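Local coordinates for protein LbaCas13a H328A (C2c2) (Lachnospiraceae bacterium NK4A179, PDB 5WLH) that binds a CRISPR guide RNA and, as an RNA-targeting Cas13a enzyme, cleaves RNA, probably through its paired HEPN nuclease domains, at residues C1177-Y1180 and P1185-Y1188; R1246-H1251 and L1263-E1268; G1170-Q1175 and Y1213-S1218; I1041-L1046 and D1107-S1112; G35-D40 and D55-S60. All coordinates share one frame; numbering follows the deposited sequence.

In the fold
Contacts 1 and 3 form one cluster, their centres about 8 Å apart, and share helix 1171-1180: Gln1175 NE2 of contact 3 donates to Tyr1187 O of contact 1, and Tyr1174 OH meets Pro1185 O. Contact 2 lies about 27 Å from contact 1 between centres. Helix 1106-1145 supplies one partner of contact 4 near its start and packs against contacts 1, 2 and 3 farther along. Contact 5, near the N-terminus, is remote, its centre about 53 Å from that of contact 4. The nearest atoms of contacts 4, 5 and 2 come within about 5, 6 and 7 Å of the bound RNA; contacts 1 and 3 stay farther from it.

Contact 1: C1177-Y1180 and P1185-Y1188; sequences CAMY and PLYY
Ala1178 turns its methyl group toward the 1185-1188 segment and meets a backbone oxygen and a leucine methyl there. Its CB lies 3.5 Å from the backbone oxygen Pro1185 O, which accepts a hydrogen bond from Tyr1174 OH, one turn earlier on the same helix. The same methyl is 4.1 Å from Leu1186 CD1, an apolar contact. The arrangement is a helix-loop-strand connection: after helix 1171-1180 and a short loop, the chain passes the last turn of the helix at a steep angle and leads into strand 1187-1189, which pairs antiparallel with strand 1196-1198. Met1179 follows. Its CB points away from the second segment, but chi1 of -69°, with CG anti to the carbonyl carbon, swings CG to 4.0 Å from Leu1186 CD1, so one leucine methyl serves both helix residues. Met1179 also packs on Ile1209 and Phe1212 of helix 1205-1216, while Leu1186 touches Glu1211 of that helix.

Contact 2: R1246-H1251 and L1263-E1268; sequences RNYIEH and LGIYSE
Two helices joined by an eleven-residue connection, 1239-1250 and 1262-1273, pack through a small apolar patch centred on Ile1265. Both branches of this isoleucine are used. Its CD1 reaches the edge of the Tyr1248 ring near the ring plane, 3.8 Å from CE2, the two side chains crossing at about a right angle. The branch methyl CG2 of Ile1265 instead meets Ile1249, lying 3.9 Å from its CG1 and about as far from its CD1, the two isoleucines lying side by side and pointing opposite ways. Tyr1248 has CG anti to the backbone N (chi1 -174°), which extends the ring toward the second helix; its hydroxyl is hydrogen-bonded to Asp1259 in the connection. Away from the interface, in a salt bridge, NE and NH2 of Arg1246 both reach Glu1250 OE1, each at 2.9 Å and nearly in the guanidinium plane. This converging pair probably restrains the carboxylate, whose OE2 is bonded to Tyr1127 OH. Arg1246 NH1 forms a second salt bridge, with Glu1130. Tyr1127 and Glu1130 both belong to the long helix 1106-1145, which also packs against Ile1249 through Leu1122 and Ile1126, while helix 1284-1294 lies against Leu1263 and Tyr1266.

Contact 3: G1170-Q1175 and Y1213-S1218; sequences GAILYQ and YRYAKS
Gln1175 lies across one face of the Tyr1215 ring. In a CH-pi contact its CG sits 3.9 Å from the ring centroid, 15° off the normal, while its NE2 stands over the rim, 3.1 Å from Tyr1215 CG. A bend at chi2 (-89°) carries the amide over the CG end of the ring, its plane 86° from the ring plane. NE2 is hydrogen-bonded to Tyr1187 O, which helps fix the amide over the ring. Apolar contacts come at the ring's edge, where Ile1172 CD1 is 4.3 Å from Tyr1215 CE2. At the polar end, Ala1171 CB packs 3.7 Å from Tyr1215 OH, a hydroxyl hydrogen-bonded to Thr1154 O. An alanine at Tyr1215 would remove the ring and hydroxyl, and is likely to leave Gln1175 without its flat support and Thr1154 O without this partner. The contact thus joins the start of helix 1171-1180 to the end of helix 1205-1216, with Leu1158 of strand 1157-1160 touching Tyr1215 and Gln1175, and helix 1106-1145 lying against Ile1172.

Contact 4: I1041-L1046 and D1107-S1112; sequences IILSKL and DLMDYS
Met1109 reaches across to Leu1043 with its terminal methyl: CE is 3.6 Å from Leu1043 CB and 3.8 Å from Leu1043 CD1. This is helix-helix packing between the short helix 1039-1047 and the first turns of the long helix 1106-1145, which come closest at Ser1044 and Met1109, with CA atoms 6.9 Å apart. The methionine meets the leucine nearly perpendicular to it. Although the CB of Met1109 does not head for the other helix, bends at chi2 (-60°) and chi3 (-66°) fold the thioether back so that the methyl arrives there. The sulfur passes near the Ser1044 backbone, SD lying 4.4 Å from Ser1044 N.

The serine directed toward this interface turns its hydroxyl back onto its own helix, where Ser1044 OG donates to Ile1041 O, an oxygen that also accepts from Lys1045 N. Farther out, Leu1108 and Ser1112 both pack on Leu1053 of helix 1050-1056, and Ile1041 rests on Tyr994 of helix 988-995. Ser1112 likewise turns its hydroxyl onto its own helix, but four residues back: its OG donates to Leu1108 O at 2.9 Å, standing above the carbonyl plane, while Ser1112 N reaches that oxygen from the opposite face.

Contact 5: G35-D40 and D55-S60; sequences GILYND and DRYIES
Leu37 has CG anti to its carbonyl carbon (chi1 -76°), while Tyr57 swings CG anti to the backbone N (chi1 171°), and these torsions bring the leucine's end against the tyrosine ring. The contact is strand-on-helix packing: helix 51-64 lies against strand 33-39, which pairs with strand 22-28 in an antiparallel hairpin. Leu37 is the strand residue that carries the contact, its CB directed at the helix. Its CD1 approaches the CD2-CE2 bond of the ring obliquely, 3.4 Å from Tyr57 CD2 and 3.8 Å from Tyr57 CE2, with the leucine side chain set roughly perpendicular to the tyrosine's. The Tyr57 hydroxyl makes a weak hydrogen bond with Asn21 N, just before the first strand of the hairpin. Helix 233-244 adds Ile243, which touches both Leu37 and Ile58. On helix 51-64 the residue after Tyr57 touches the same leucine methyl, with Ile58 CD1 placed 4.1 Å from Leu37 CD1.

Contact 1: C1177-Y1180 and P1185-Y1188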
# COMPACT_ATOMS: atom_id res chain seq x y z
N CYS A 1177 -10.36 21.09 11.60
CA CYS A 1177 -10.26 20.81 10.17
C CYS A 1177 -9.58 21.94 9.43
O CYS A 1177 -8.86 21.69 8.45
CB CYS A 1177 -11.64 20.54 9.58
SG CYS A 1177 -12.37 19.01 10.15
N ALA A 1178 -9.75 23.18 9.90
CA ALA A 1178 -9.09 24.28 9.22
C ALA A 1178 -7.58 24.13 9.28
O ALA A 1178 -6.88 24.63 8.40
CB ALA A 1178 -9.52 25.62 9.81
N MET A 1179 -7.04 23.48 10.32
CA MET A 1179 -5.60 23.31 10.37
C MET A 1179 -5.08 22.49 9.20
O MET A 1179 -3.92 22.62 8.82
CB MET A 1179 -5.17 22.63 11.67
CG MET A 1179 -5.36 23.48 12.89
SD MET A 1179 -4.53 22.71 14.31
CE MET A 1179 -5.74 21.51 14.80
N TYR A 1180 -5.92 21.62 8.63
CA TYR A 1180 -5.46 20.64 7.66
C TYR A 1180 -5.95 20.89 6.25
O TYR A 1180 -5.60 20.11 5.35
CB TYR A 1180 -5.90 19.25 8.11
CG TYR A 1180 -5.34 18.90 9.46
CD1 TYR A 1180 -4.03 18.48 9.60
CD2 TYR A 1180 -6.12 19.00 10.60
CE1 TYR A 1180 -3.50 18.15 10.85
CE2 TYR A 1180 -5.61 18.68 11.86
CZ TYR A 1180 -4.30 18.26 11.97
OH TYR A 1180 -3.78 17.96 13.21
N PRO A 1185 -10.37 29.14 6.28
CA PRO A 1185 -9.91 30.14 7.26
C PRO A 1185 -9.91 29.62 8.69
O PRO A 1185 -10.76 28.82 9.08
CB PRO A 1185 -10.94 31.26 7.10
CG PRO A 1185 -11.41 31.14 5.68
CD PRO A 1185 -11.44 29.66 5.41
N LEU A 1186 -9.00 30.16 9.49
CA LEU A 1186 -8.96 29.88 10.91
C LEU A 1186 -9.17 31.20 11.66
O LEU A 1186 -8.68 32.25 11.23
CB LEU A 1186 -7.63 29.24 11.30
CG LEU A 1186 -7.65 28.36 12.55
CD1 LEU A 1186 -6.76 27.15 12.36
CD2 LEU A 1186 -7.20 29.18 13.75
N TYR A 1187 -9.95 31.14 12.74
CA TYR A 1187 -10.25 32.30 13.57
C TYR A 1187 -9.34 32.26 14.78
O TYR A 1187 -9.21 31.21 15.43
CB TYR A 1187 -11.71 32.30 14.02
CG TYR A 1187 -12.67 32.34 12.87
CD1 TYR A 1187 -13.02 31.18 12.20
CD2 TYR A 1187 -13.19 33.54 12.43
CE1 TYR A 1187 -13.88 31.21 11.14
CE2 TYR A 1187 -14.07 33.59 11.36
CZ TYR A 1187 -14.40 32.41 10.70
OH TYR A 1187 -15.25 32.42 9.63
N TYR A 1188 -8.70 33.38 15.09
CA TYR A 1188 -7.72 33.36 16.18
C TYR A 1188 -7.46 34.79 16.62
O TYR A 1188 -7.87 35.74 15.96
CB TYR A 1188 -6.41 32.70 15.76
CG TYR A 1188 -5.71 33.39 14.63
CD1 TYR A 1188 -6.09 33.16 13.30
CD2 TYR A 1188 -4.67 34.27 14.87
CE1 TYR A 1188 -5.46 33.81 12.27
CE2 TYR A 1188 -4.02 34.90 13.85
CZ TYR A 1188 -4.42 34.68 12.54
OH TYR A 1188 -3.77 35.33 11.51

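Contact 2: R1246-H1251 and L1263-E1268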
# COMPACT_ATOMS: atom_id res chain seq x y z
N ARG A 1246 9.01 14.33 10.12
CA ARG A 1246 8.12 14.64 9.01
C ARG A 1246 8.74 15.69 8.11
O ARG A 1246 8.77 15.55 6.88
CB ARG A 1246 6.78 15.12 9.58
CG ARG A 1246 5.72 15.43 8.55
CD ARG A 1246 5.56 16.91 8.28
NE ARG A 1246 4.74 17.13 7.09
CZ ARG A 1246 3.41 17.15 7.10
NH1 ARG A 1246 2.75 16.97 8.25
NH2 ARG A 1246 2.74 17.34 5.97
N ASN A 1247 9.26 16.76 8.71
CA ASN A 1247 9.85 17.83 7.91
C ASN A 1247 11.09 17.35 7.20
O ASN A 1247 11.32 17.70 6.04
CB ASN A 1247 10.19 19.03 8.80
CG ASN A 1247 8.95 19.80 9.24
OD1 ASN A 1247 7.88 19.71 8.63
ND2 ASN A 1247 9.11 20.59 10.29
N TYR A 1248 11.92 16.55 7.88
CA TYR A 1248 13.12 16.02 7.26
C TYR A 1248 12.78 15.30 5.97
O TYR A 1248 13.39 15.53 4.93
CB TYR A 1248 13.83 15.09 8.24
CG TYR A 1248 15.17 14.60 7.76
CD1 TYR A 1248 16.33 15.31 8.04
CD2 TYR A 1248 15.28 13.43 7.01
CE1 TYR A 1248 17.55 14.86 7.61
CE2 TYR A 1248 16.49 12.99 6.57
CZ TYR A 1248 17.63 13.71 6.87
OH TYR A 1248 18.86 13.26 6.42
N ILE A 1249 11.77 14.43 6.03
CA ILE A 1249 11.36 13.68 4.84
C ILE A 1249 10.77 14.62 3.80
O ILE A 1249 11.21 14.65 2.64
CB ILE A 1249 10.35 12.59 5.23
CG1 ILE A 1249 11.01 11.55 6.15
CG2 ILE A 1249 9.76 11.94 3.99
CD1 ILE A 1249 9.97 10.75 6.93
N GLU A 1250 9.74 15.37 4.19
CA GLU A 1250 8.98 16.10 3.18
C GLU A 1250 9.78 17.24 2.57
O GLU A 1250 9.50 17.66 1.44
CB GLU A 1250 7.67 16.63 3.74
CG GLU A 1250 6.76 17.13 2.62
CD GLU A 1250 5.31 17.17 2.99
OE1 GLU A 1250 4.99 16.90 4.16
OE2 GLU A 1250 4.48 17.46 2.10
N HIS A 1251 10.74 17.77 3.30
CA HIS A 1251 11.62 18.79 2.76
C HIS A 1251 12.85 18.22 2.09
O HIS A 1251 13.75 18.98 1.73
CB HIS A 1251 12.05 19.77 3.85
CG HIS A 1251 10.90 20.41 4.55
ND1 HIS A 1251 10.99 20.91 5.83
CD2 HIS A 1251 9.63 20.63 4.15
CE1 HIS A 1251 9.82 21.41 6.18
NE2 HIS A 1251 8.98 21.25 5.18
N LEU A 1263 17.60 3.43 5.58
CA LEU A 1263 17.29 2.47 6.63
C LEU A 1263 17.07 3.16 7.96
O LEU A 1263 16.22 2.74 8.75
CB LEU A 1263 18.42 1.45 6.77
CG LEU A 1263 18.34 0.31 5.76
CD1 LEU A 1263 19.58 -0.54 5.93
CD2 LEU A 1263 17.09 -0.55 5.98
N GLY A 1264 17.83 4.22 8.24
CA GLY A 1264 17.66 4.92 9.50
C GLY A 1264 16.34 5.67 9.57
O GLY A 1264 15.73 5.77 10.63
N ILE A 1265 15.91 6.23 8.44
CA ILE A 1265 14.62 6.92 8.41
C ILE A 1265 13.49 5.92 8.55
O ILE A 1265 12.58 6.10 9.36
CB ILE A 1265 14.49 7.76 7.13
CG1 ILE A 1265 15.51 8.90 7.13
CG2 ILE A 1265 13.06 8.34 7.02
CD1 ILE A 1265 15.90 9.37 5.72
N TYR A 1266 13.54 4.84 7.76
CA TYR A 1266 12.54 3.79 7.90
C TYR A 1266 12.55 3.23 9.32
O TYR A 1266 11.50 2.92 9.89
CB TYR A 1266 12.79 2.69 6.86
CG TYR A 1266 12.11 2.97 5.55
CD1 TYR A 1266 12.60 3.93 4.68
CD2 TYR A 1266 10.93 2.30 5.20
CE1 TYR A 1266 11.95 4.22 3.47
CE2 TYR A 1266 10.28 2.57 4.01
CZ TYR A 1266 10.77 3.54 3.17
OH TYR A 1266 10.12 3.81 1.99
N SER A 1267 13.74 3.13 9.92
CA SER A 1267 13.83 2.65 11.30
C SER A 1267 13.09 3.58 12.24
O SER A 1267 12.40 3.13 13.16
CB SER A 1267 15.29 2.53 11.76
OG SER A 1267 15.97 1.52 11.06
N GLU A 1268 13.24 4.89 12.04
CA GLU A 1268 12.60 5.81 12.97
C GLU A 1268 11.10 5.87 12.74
O GLU A 1268 10.33 6.03 13.70
CB GLU A 1268 13.22 7.20 12.88
CG GLU A 1268 12.63 8.12 13.95
CD GLU A 1268 13.25 9.49 13.98
OE1 GLU A 1268 12.79 10.31 14.80
OE2 GLU A 1268 14.19 9.75 13.20

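Contact 3: G1170-Q1175 and Y1213-S1218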
# COMPACT_ATOMS: atom_id res chain seq x y z
N GLY A 1170 -20.11 24.32 16.89
CA GLY A 1170 -19.13 23.24 16.74
C GLY A 1170 -17.75 23.78 16.41
O GLY A 1170 -17.01 23.16 15.62
N ALA A 1171 -17.39 24.91 17.02
CA ALA A 1171 -16.20 25.66 16.62
C ALA A 1171 -14.95 24.81 16.68
O ALA A 1171 -14.12 24.88 15.77
CB ALA A 1171 -16.02 26.89 17.53
N ILE A 1172 -14.78 24.03 17.76
CA ILE A 1172 -13.55 23.24 17.90
C ILE A 1172 -13.38 22.33 16.69
O ILE A 1172 -12.27 22.15 16.20
CB ILE A 1172 -13.54 22.44 19.21
CG1 ILE A 1172 -12.27 21.56 19.30
CG2 ILE A 1172 -14.74 21.58 19.34
CD1 ILE A 1172 -11.01 22.33 19.42
N LEU A 1173 -14.48 21.77 16.19
CA LEU A 1173 -14.38 20.85 15.06
C LEU A 1173 -14.00 21.59 13.79
O LEU A 1173 -13.15 21.14 13.02
CB LEU A 1173 -15.70 20.10 14.86
CG LEU A 1173 -16.22 19.32 16.05
CD1 LEU A 1173 -17.58 18.71 15.71
CD2 LEU A 1173 -15.21 18.26 16.49
N TYR A 1174 -14.64 22.74 13.55
CA TYR A 1174 -14.26 23.59 12.43
C TYR A 1174 -12.78 23.92 12.50
O TYR A 1174 -12.05 23.79 11.51
CB TYR A 1174 -15.10 24.89 12.45
CG TYR A 1174 -14.65 25.86 11.39
CD1 TYR A 1174 -13.59 26.74 11.63
CD2 TYR A 1174 -15.24 25.87 10.14
CE1 TYR A 1174 -13.14 27.59 10.64
CE2 TYR A 1174 -14.81 26.74 9.14
CZ TYR A 1174 -13.77 27.60 9.40
OH TYR A 1174 -13.31 28.43 8.40
N GLN A 1175 -12.31 24.35 13.67
CA GLN A 1175 -10.94 24.84 13.79
C GLN A 1175 -9.94 23.71 13.63
O GLN A 1175 -8.84 23.94 13.10
CB GLN A 1175 -10.77 25.56 15.13
CG GLN A 1175 -11.67 26.83 15.20
CD GLN A 1175 -10.95 28.04 14.66
OE1 GLN A 1175 -11.05 28.36 13.48
NE2 GLN A 1175 -10.16 28.68 15.50
N TYR A 1213 -3.48 27.39 18.35
CA TYR A 1213 -3.03 27.65 19.72
C TYR A 1213 -3.55 28.99 20.22
O TYR A 1213 -3.99 29.10 21.37
CB TYR A 1213 -1.51 27.60 19.78
CG TYR A 1213 -0.96 26.21 20.07
CD1 TYR A 1213 -0.87 25.25 19.06
CD2 TYR A 1213 -0.53 25.86 21.35
CE1 TYR A 1213 -0.35 23.97 19.32
CE2 TYR A 1213 -0.02 24.59 21.62
CZ TYR A 1213 0.07 23.65 20.60
OH TYR A 1213 0.56 22.39 20.86
N ARG A 1214 -3.55 30.02 19.37
CA ARG A 1214 -4.04 31.33 19.77
C ARG A 1214 -5.56 31.39 19.82
O ARG A 1214 -6.12 32.21 20.55
CB ARG A 1214 -3.49 32.42 18.84
CG ARG A 1214 -1.98 32.36 18.76
CD ARG A 1214 -1.29 33.46 19.57
NE ARG A 1214 -2.04 34.71 19.60
CZ ARG A 1214 -2.36 35.37 20.71
NH1 ARG A 1214 -2.02 34.90 21.91
NH2 ARG A 1214 -3.03 36.50 20.63
N TYR A 1215 -6.24 30.51 19.08
CA TYR A 1215 -7.67 30.32 19.27
C TYR A 1215 -7.96 29.67 20.62
O TYR A 1215 -8.80 30.14 21.39
CB TYR A 1215 -8.24 29.46 18.14
CG TYR A 1215 -9.47 28.66 18.50
CD1 TYR A 1215 -10.68 29.29 18.78
CD2 TYR A 1215 -9.43 27.27 18.52
CE1 TYR A 1215 -11.79 28.57 19.09
CE2 TYR A 1215 -10.54 26.54 18.83
CZ TYR A 1215 -11.72 27.18 19.11
OH TYR A 1215 -12.83 26.44 19.42
N ALA A 1216 -7.28 28.57 20.91
CA ALA A 1216 -7.56 27.82 22.12
C ALA A 1216 -7.01 28.51 23.36
O ALA A 1216 -7.37 28.13 24.47
CB ALA A 1216 -6.96 26.42 22.02
N LYS A 1217 -6.15 29.51 23.18
CA LYS A 1217 -5.28 30.02 24.23
C LYS A 1217 -6.05 30.53 25.43
O LYS A 1217 -5.51 30.57 26.54
CB LYS A 1217 -4.40 31.12 23.66
CG LYS A 1217 -3.11 31.30 24.38
CD LYS A 1217 -2.02 31.48 23.39
CE LYS A 1217 -1.03 32.45 23.91
NZ LYS A 1217 -0.62 31.99 25.26
N SER A 1218 -7.30 30.94 25.22
CA SER A 1218 -8.15 31.39 26.30
C SER A 1218 -8.54 30.27 27.26
O SER A 1218 -8.86 30.55 28.42
CB SER A 1218 -9.38 32.04 25.69
OG SER A 1218 -9.73 31.36 24.49

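Contact 4: I1041-L1046 and D1107-S1112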
# COMPACT_ATOMS: atom_id res chain seq x y z
N ILE A 1041 21.19 11.37 -18.57
CA ILE A 1041 21.92 12.41 -17.84
C ILE A 1041 21.01 13.60 -17.59
O ILE A 1041 20.96 14.14 -16.48
CB ILE A 1041 23.19 12.82 -18.61
CG1 ILE A 1041 24.18 11.65 -18.65
CG2 ILE A 1041 23.82 14.05 -17.98
CD1 ILE A 1041 24.94 11.44 -17.38
N ILE A 1042 20.27 14.04 -18.61
CA ILE A 1042 19.42 15.21 -18.44
C ILE A 1042 18.26 14.88 -17.50
O ILE A 1042 17.91 15.68 -16.63
CB ILE A 1042 18.93 15.74 -19.80
CG1 ILE A 1042 20.02 16.59 -20.47
CG2 ILE A 1042 17.74 16.67 -19.62
CD1 ILE A 1042 21.16 15.82 -21.01
N LEU A 1043 17.67 13.69 -17.63
CA LEU A 1043 16.59 13.31 -16.73
C LEU A 1043 17.08 13.25 -15.28
O LEU A 1043 16.36 13.61 -14.35
CB LEU A 1043 15.99 11.97 -17.15
CG LEU A 1043 15.14 11.98 -18.42
CD1 LEU A 1043 14.76 10.56 -18.79
CD2 LEU A 1043 13.88 12.85 -18.27
N SER A 1044 18.31 12.77 -15.07
CA SER A 1044 18.85 12.75 -13.71
C SER A 1044 19.11 14.17 -13.20
O SER A 1044 18.99 14.43 -12.00
CB SER A 1044 20.12 11.90 -13.68
OG SER A 1044 21.25 12.68 -13.99
N LYS A 1045 19.44 15.10 -14.10
CA LYS A 1045 19.65 16.49 -13.71
C LYS A 1045 18.33 17.18 -13.35
O LYS A 1045 18.27 17.97 -12.41
CB LYS A 1045 20.35 17.24 -14.84
CG LYS A 1045 20.29 18.77 -14.76
CD LYS A 1045 21.47 19.34 -13.99
CE LYS A 1045 21.92 20.70 -14.54
NZ LYS A 1045 20.86 21.43 -15.31
N LEU A 1046 17.27 16.90 -14.10
CA LEU A 1046 16.00 17.59 -13.83
C LEU A 1046 15.29 16.99 -12.63
O LEU A 1046 14.72 17.72 -11.81
CB LEU A 1046 15.09 17.52 -15.05
CG LEU A 1046 15.58 18.14 -16.35
CD1 LEU A 1046 14.55 17.92 -17.46
CD2 LEU A 1046 15.82 19.61 -16.14
N ASP A 1107 21.17 2.29 -15.33
CA ASP A 1107 21.19 1.88 -13.93
C ASP A 1107 21.00 3.08 -13.02
O ASP A 1107 20.34 2.99 -11.98
CB ASP A 1107 22.49 1.14 -13.61
CG ASP A 1107 23.74 2.00 -13.80
OD1 ASP A 1107 23.74 2.93 -14.65
OD2 ASP A 1107 24.75 1.73 -13.11
N LEU A 1108 21.57 4.23 -13.41
CA LEU A 1108 21.35 5.48 -12.68
C LEU A 1108 19.86 5.79 -12.55
O LEU A 1108 19.38 6.16 -11.47
CB LEU A 1108 22.05 6.63 -13.41
CG LEU A 1108 23.51 6.98 -13.14
CD1 LEU A 1108 23.81 8.30 -13.82
CD2 LEU A 1108 23.78 7.06 -11.64
N MET A 1109 19.14 5.72 -13.67
CA MET A 1109 17.70 5.95 -13.65
C MET A 1109 17.01 4.98 -12.72
O MET A 1109 16.08 5.36 -11.99
CB MET A 1109 17.12 5.82 -15.06
CG MET A 1109 17.79 6.70 -16.07
SD MET A 1109 17.62 8.42 -15.58
CE MET A 1109 15.85 8.61 -15.75
N ASP A 1110 17.44 3.72 -12.75
CA ASP A 1110 16.89 2.70 -11.86
C ASP A 1110 17.08 3.09 -10.40
O ASP A 1110 16.13 3.09 -9.62
CB ASP A 1110 17.55 1.35 -12.15
CG ASP A 1110 16.66 0.16 -11.81
OD1 ASP A 1110 15.55 0.36 -11.29
OD2 ASP A 1110 17.10 -0.98 -12.06
N TYR A 1111 18.31 3.45 -10.02
CA TYR A 1111 18.54 3.83 -8.63
C TYR A 1111 17.73 5.07 -8.25
O TYR A 1111 17.23 5.16 -7.13
CB TYR A 1111 20.03 4.07 -8.37
CG TYR A 1111 20.86 2.85 -8.68
CD1 TYR A 1111 20.46 1.60 -8.25
CD2 TYR A 1111 22.02 2.96 -9.43
CE1 TYR A 1111 21.22 0.48 -8.54
CE2 TYR A 1111 22.78 1.84 -9.73
CZ TYR A 1111 22.38 0.61 -9.28
OH TYR A 1111 23.13 -0.50 -9.58
N SER A 1112 17.61 6.03 -9.17
CA SER A 1112 16.84 7.23 -8.86
C SER A 1112 15.38 6.89 -8.61
O SER A 1112 14.75 7.42 -7.68
CB SER A 1112 16.94 8.26 -9.99
OG SER A 1112 18.28 8.56 -10.24

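Contact 5: G35-D40 and D55-S60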
# COMPACT_ATOMS: atom_id res chain seq x y z
N GLY A 35 -25.24 -7.39 7.83
CA GLY A 35 -24.25 -7.97 6.95
C GLY A 35 -24.96 -8.83 5.91
O GLY A 35 -25.78 -9.68 6.26
N ILE A 36 -24.66 -8.58 4.64
CA ILE A 36 -25.27 -9.33 3.55
C ILE A 36 -24.22 -10.10 2.79
O ILE A 36 -23.04 -9.74 2.75
CB ILE A 36 -26.05 -8.41 2.57
CG1 ILE A 36 -25.10 -7.41 1.90
CG2 ILE A 36 -27.17 -7.76 3.29
CD1 ILE A 36 -25.62 -6.85 0.57
N LEU A 37 -24.67 -11.20 2.18
CA LEU A 37 -23.92 -11.91 1.16
C LEU A 37 -24.51 -11.58 -0.19
O LEU A 37 -25.74 -11.53 -0.34
CB LEU A 37 -23.99 -13.43 1.36
CG LEU A 37 -23.18 -14.10 2.45
CD1 LEU A 37 -23.27 -15.62 2.25
CD2 LEU A 37 -21.74 -13.65 2.34
N TYR A 38 -23.66 -11.35 -1.17
CA TYR A 38 -24.15 -11.10 -2.51
C TYR A 38 -23.23 -11.70 -3.55
O TYR A 38 -22.00 -11.74 -3.39
CB TYR A 38 -24.35 -9.61 -2.79
CG TYR A 38 -23.11 -8.72 -2.78
CD1 TYR A 38 -22.54 -8.30 -1.59
CD2 TYR A 38 -22.57 -8.25 -3.98
CE1 TYR A 38 -21.43 -7.45 -1.59
CE2 TYR A 38 -21.48 -7.39 -3.99
CZ TYR A 38 -20.91 -7.00 -2.79
OH TYR A 38 -19.82 -6.15 -2.80
N ASN A 39 -23.85 -12.16 -4.62
CA ASN A 39 -23.13 -12.73 -5.75
C ASN A 39 -22.66 -11.62 -6.68
O ASN A 39 -23.38 -10.65 -6.93
CB ASN A 39 -24.03 -13.71 -6.49
CG ASN A 39 -24.74 -14.66 -5.54
OD1 ASN A 39 -24.11 -15.55 -4.95
ND2 ASN A 39 -26.06 -14.47 -5.35
N ASP A 40 -21.43 -11.76 -7.17
CA ASP A 40 -20.83 -10.69 -7.95
C ASP A 40 -20.01 -11.28 -9.08
O ASP A 40 -19.19 -12.19 -8.84
CB ASP A 40 -19.94 -9.84 -7.04
CG ASP A 40 -19.43 -8.60 -7.74
OD1 ASP A 40 -20.26 -7.84 -8.27
OD2 ASP A 40 -18.19 -8.38 -7.75
N ASP A 55 -28.49 -18.45 4.52
CA ASP A 55 -28.38 -19.65 5.34
C ASP A 55 -28.04 -20.86 4.49
O ASP A 55 -27.08 -21.59 4.78
CB ASP A 55 -29.68 -19.88 6.10
CG ASP A 55 -29.87 -18.93 7.25
OD1 ASP A 55 -28.92 -18.17 7.56
OD2 ASP A 55 -30.97 -18.92 7.84
N ARG A 56 -28.80 -21.08 3.41
CA ARG A 56 -28.60 -22.25 2.57
C ARG A 56 -27.27 -22.19 1.85
O ARG A 56 -26.64 -23.23 1.61
CB ARG A 56 -29.74 -22.38 1.56
CG ARG A 56 -29.53 -23.48 0.51
CD ARG A 56 -29.60 -22.94 -0.93
NE ARG A 56 -28.33 -22.39 -1.41
CZ ARG A 56 -27.45 -23.06 -2.15
NH1 ARG A 56 -27.70 -24.32 -2.49
NH2 ARG A 56 -26.32 -22.48 -2.53
N TYR A 57 -26.84 -20.99 1.47
CA TYR A 57 -25.55 -20.85 0.81
C TYR A 57 -24.42 -21.30 1.74
O TYR A 57 -23.51 -22.02 1.32
CB TYR A 57 -25.34 -19.41 0.36
CG TYR A 57 -23.95 -19.15 -0.12
CD1 TYR A 57 -23.59 -19.40 -1.44
CD2 TYR A 57 -22.98 -18.67 0.75
CE1 TYR A 57 -22.31 -19.18 -1.87
CE2 TYR A 57 -21.70 -18.45 0.32
CZ TYR A 57 -21.37 -18.70 -0.99
OH TYR A 57 -20.08 -18.48 -1.40
N ILE A 58 -24.46 -20.86 2.99
CA ILE A 58 -23.44 -21.28 3.95
C ILE A 58 -23.50 -22.79 4.15
O ILE A 58 -22.49 -23.49 4.01
CB ILE A 58 -23.61 -20.52 5.28
CG1 ILE A 58 -23.35 -19.02 5.05
CG2 ILE A 58 -22.68 -21.08 6.35
CD1 ILE A 58 -21.94 -18.74 4.51
N GLU A 59 -24.70 -23.31 4.42
CA GLU A 59 -24.89 -24.76 4.55
C GLU A 59 -24.28 -25.51 3.38
O GLU A 59 -23.52 -26.47 3.56
CB GLU A 59 -26.38 -25.11 4.65
CG GLU A 59 -27.10 -24.66 5.91
CD GLU A 59 -28.59 -24.99 5.88
OE1 GLU A 59 -28.94 -26.19 6.00
OE2 GLU A 59 -29.42 -24.06 5.74
N SER A 60 -24.60 -25.09 2.15
CA SER A 60 -24.12 -25.80 0.97
C SER A 60 -22.60 -25.76 0.87
O SER A 60 -21.97 -26.75 0.50
CB SER A 60 -24.76 -25.22 -0.29
OG SER A 60 -23.86 -25.32 -1.38